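Local coordinates for fibrillarin-like pre-rRNA processing protein (Archaeoglobus fulgidus, PDB 1NT2) that uses S-adenosylmethionine to methylate ribose 2'-hydroxyls of rRNA and tRNA at sites chosen by a base-pairing guide RNA, at residues V127-Q132 against E156-V161. Sequence-based numbering, arbitrary orientation.
Sequences VDLIYQ and EVVIMV
Two neighbouring parallel strands, their axes 3° apart, pair Leu-129 to Gln-132 with Glu-156 to Ile-159 in the Rossmann-like methyltransferase sheet. Backbone hydrogen bonds alternate across them, and the two shortest in the model lie at the C-terminal end: Gln-132 N gives to Val-158 O (2.8 Å) and Met-160 N to Gln-132 O (2.7 Å), both nearly along the C=O axis. On the face carrying Leu-129 and Tyr-131, Val-158 is the bump between two larger side chains. Its CG2 reaches Leu-129 CD1 at 3.8 Å, while its CB sits in plane at the Tyr-131 ring edge, 3.6 Å from CD1. With CG anti to the backbone N (chi1 -179°), the tyrosine extends past Val-158 until its OH lies 3.4 Å from Met-160 CG; the bent methionine sets SD 5.5 Å from the ring centroid, an oblique Met-aromatic contact. An alanine in place of Tyr-131 would probably leave Val-158 and Met-160 less well packed, since the ring is what spans both. On the other face, Val-157 CG1 nests against Ile-130 CB (3.4 Å), and the extended Gln-132 side chain runs alongside that of Ile-159 and lays OE1 3.4 Å from Ile-159 CD1. Tyr-63 meets the Tyr-131 ring edge-to-face near the S-adenosylmethionine site. Helix 139-150 covers Gln-132 and Ile-159, and strands 60-64 and 202-209 flank the pair, placing it at the sheet's centre.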
ATOM      1  N   VAL A 127     -28.013 -40.228 -20.377  1.00 37.66           N
ATOM      2  CA  VAL A 127     -26.876 -41.097 -20.647  1.00 38.06           C
ATOM      3  C   VAL A 127     -26.927 -42.411 -19.860  1.00 38.87           C
ATOM      4  O   VAL A 127     -27.515 -42.480 -18.766  1.00 37.79           O
ATOM      5  CB  VAL A 127     -25.549 -40.359 -20.332  1.00 38.65           C
ATOM      6  CG1 VAL A 127     -25.415 -39.141 -21.221  1.00 36.71           C
ATOM      7  CG2 VAL A 127     -25.515 -39.931 -18.865  1.00 38.44           C
ATOM      8  N   ASP A 128     -26.297 -43.441 -20.433  1.00 38.40           N
ATOM      9  CA  ASP A 128     -26.242 -44.787 -19.850  1.00 38.91           C
ATOM     10  C   ASP A 128     -25.093 -44.953 -18.857  1.00 39.37           C
ATOM     11  O   ASP A 128     -25.059 -45.909 -18.069  1.00 37.85           O
ATOM     12  CB  ASP A 128     -26.072 -45.821 -20.959  1.00 39.02           C
ATOM     13  CG  ASP A 128     -27.127 -45.701 -22.032  1.00 40.24           C
ATOM     14  OD1 ASP A 128     -28.325 -45.687 -21.673  1.00 39.38           O
ATOM     15  OD2 ASP A 128     -26.758 -45.633 -23.229  1.00 40.37           O
ATOM     16  N   LEU A 129     -24.143 -44.022 -18.922  1.00 39.88           N
ATOM     17  CA  LEU A 129     -22.974 -44.039 -18.048  1.00 39.10           C
ATOM     18  C   LEU A 129     -22.202 -42.722 -18.067  1.00 39.72           C
ATOM     19  O   LEU A 129     -21.992 -42.118 -19.131  1.00 39.38           O
ATOM     20  CB  LEU A 129     -22.046 -45.197 -18.432  1.00 35.70           C
ATOM     21  CG  LEU A 129     -20.541 -44.984 -18.289  1.00 32.30           C
ATOM     22  CD1 LEU A 129     -19.895 -46.207 -17.674  1.00 30.64           C
ATOM     23  CD2 LEU A 129     -19.956 -44.672 -19.656  1.00 28.72           C
ATOM     24  N   ILE A 130     -21.796 -42.286 -16.874  1.00 38.97           N
ATOM     25  CA  ILE A 130     -21.037 -41.055 -16.720  1.00 39.07           C
ATOM     26  C   ILE A 130     -19.638 -41.425 -16.275  1.00 40.43           C
ATOM     27  O   ILE A 130     -19.457 -41.899 -15.151  1.00 40.91           O
ATOM     28  CB  ILE A 130     -21.596 -40.151 -15.619  1.00 38.28           C
ATOM     29  CG1 ILE A 130     -23.116 -40.070 -15.703  1.00 39.95           C
ATOM     30  CG2 ILE A 130     -21.012 -38.763 -15.768  1.00 38.40           C
ATOM     31  CD1 ILE A 130     -23.741 -39.287 -14.557  1.00 38.70           C
ATOM     32  N   TYR A 131     -18.654 -41.221 -17.150  1.00 40.87           N
ATOM     33  CA  TYR A 131     -17.259 -41.514 -16.816  1.00 40.03           C
ATOM     34  C   TYR A 131     -16.620 -40.209 -16.369  1.00 40.34           C
ATOM     35  O   TYR A 131     -16.648 -39.217 -17.102  1.00 40.24           O
ATOM     36  CB  TYR A 131     -16.498 -42.067 -18.032  1.00 38.97           C
ATOM     37  CG  TYR A 131     -15.052 -42.407 -17.737  1.00 38.43           C
ATOM     38  CD1 TYR A 131     -14.718 -43.361 -16.772  1.00 38.52           C
ATOM     39  CD2 TYR A 131     -14.015 -41.738 -18.377  1.00 38.35           C
ATOM     40  CE1 TYR A 131     -13.382 -43.630 -16.449  1.00 38.78           C
ATOM     41  CE2 TYR A 131     -12.673 -41.998 -18.065  1.00 37.84           C
ATOM     42  CZ  TYR A 131     -12.363 -42.941 -17.100  1.00 38.53           C
ATOM     43  OH  TYR A 131     -11.045 -43.180 -16.771  1.00 37.57           O
ATOM     44  N   GLN A 132     -16.070 -40.194 -15.159  1.00 40.53           N
ATOM     45  CA  GLN A 132     -15.435 -38.981 -14.671  1.00 41.66           C
ATOM     46  C   GLN A 132     -13.996 -39.224 -14.242  1.00 42.48           C
ATOM     47  O   GLN A 132     -13.681 -40.183 -13.527  1.00 42.32           O
ATOM     48  CB  GLN A 132     -16.219 -38.370 -13.508  1.00 41.81           C
ATOM     49  CG  GLN A 132     -15.971 -36.869 -13.350  1.00 42.25           C
ATOM     50  CD  GLN A 132     -16.523 -36.312 -12.051  1.00 44.41           C
ATOM     51  OE1 GLN A 132     -15.958 -36.533 -10.977  1.00 44.69           O
ATOM     52  NE2 GLN A 132     -17.637 -35.594 -12.137  1.00 45.51           N
ATOM     53  N   GLU A 156     -25.027 -46.539 -14.994  1.00 50.32           N
ATOM     54  CA  GLU A 156     -23.803 -46.771 -14.245  1.00 50.42           C
ATOM     55  C   GLU A 156     -22.721 -45.709 -14.454  1.00 49.40           C
ATOM     56  O   GLU A 156     -22.662 -45.056 -15.499  1.00 48.28           O
ATOM     57  CB  GLU A 156     -23.259 -48.164 -14.589  1.00 52.60           C
ATOM     58  CG  GLU A 156     -23.245 -48.474 -16.086  1.00 55.69           C
ATOM     59  CD  GLU A 156     -22.756 -49.885 -16.405  1.00 56.92           C
ATOM     60  OE1 GLU A 156     -23.452 -50.866 -16.052  1.00 56.45           O
ATOM     61  OE2 GLU A 156     -21.671 -50.005 -17.016  1.00 57.50           O
ATOM     62  N   VAL A 157     -21.868 -45.541 -13.444  1.00 47.73           N
ATOM     63  CA  VAL A 157     -20.783 -44.569 -13.514  1.00 46.17           C
ATOM     64  C   VAL A 157     -19.448 -45.129 -13.051  1.00 44.32           C
ATOM     65  O   VAL A 157     -19.384 -46.040 -12.230  1.00 44.01           O
ATOM     66  CB  VAL A 157     -21.064 -43.288 -12.660  1.00 46.39           C
ATOM     67  CG1 VAL A 157     -22.228 -42.516 -13.244  1.00 46.79           C
ATOM     68  CG2 VAL A 157     -21.327 -43.658 -11.209  1.00 44.44           C
ATOM     69  N   VAL A 158     -18.384 -44.565 -13.609  1.00 42.84           N
ATOM     70  CA  VAL A 158     -17.014 -44.928 -13.274  1.00 40.45           C
ATOM     71  C   VAL A 158     -16.364 -43.581 -12.995  1.00 38.70           C
ATOM     72  O   VAL A 158     -16.444 -42.656 -13.807  1.00 37.81           O
ATOM     73  CB  VAL A 158     -16.276 -45.599 -14.456  1.00 39.78           C
ATOM     74  CG1 VAL A 158     -14.975 -46.195 -13.973  1.00 38.21           C
ATOM     75  CG2 VAL A 158     -17.157 -46.659 -15.090  1.00 40.00           C
ATOM     76  N   ILE A 159     -15.735 -43.461 -11.841  1.00 36.64           N
ATOM     77  CA  ILE A 159     -15.120 -42.203 -11.497  1.00 36.51           C
ATOM     78  C   ILE A 159     -13.722 -42.436 -10.958  1.00 37.39           C
ATOM     79  O   ILE A 159     -13.525 -43.244 -10.048  1.00 38.01           O
ATOM     80  CB  ILE A 159     -15.973 -41.464 -10.443  1.00 35.48           C
ATOM     81  CG1 ILE A 159     -15.398 -40.072 -10.171  1.00 35.11           C
ATOM     82  CG2 ILE A 159     -16.047 -42.293  -9.168  1.00 35.05           C
ATOM     83  CD1 ILE A 159     -16.139 -39.295  -9.085  1.00 34.42           C
ATOM     84  N   MET A 160     -12.747 -41.742 -11.537  1.00 36.97           N
ATOM     85  CA  MET A 160     -11.373 -41.872 -11.082  1.00 36.99           C
ATOM     86  C   MET A 160     -11.146 -40.821  -9.985  1.00 37.38           C
ATOM     87  O   MET A 160     -11.679 -39.709 -10.049  1.00 38.59           O
ATOM     88  CB  MET A 160     -10.405 -41.669 -12.253  1.00 37.26           C
ATOM     89  CG  MET A 160     -10.627 -42.607 -13.453  1.00 38.56           C
ATOM     90  SD  MET A 160     -10.829 -44.383 -13.081  1.00 38.63           S
ATOM     91  CE  MET A 160      -9.381 -44.698 -12.111  1.00 39.15           C
ATOM     92  N   VAL A 161     -10.366 -41.172  -8.971  1.00 36.78           N
ATOM     93  CA  VAL A 161     -10.123 -40.254  -7.864  1.00 36.82           C
ATOM     94  C   VAL A 161      -8.657 -40.162  -7.436  1.00 38.10           C
ATOM     95  O   VAL A 161      -7.968 -41.172  -7.280  1.00 39.12           O
ATOM     96  CB  VAL A 161     -10.988 -40.660  -6.636  1.00 34.89           C
ATOM     97  CG1 VAL A 161     -10.638 -39.825  -5.419  1.00 32.23           C
ATOM     98  CG2 VAL A 161     -12.446 -40.504  -6.978  1.00 33.85           C
TER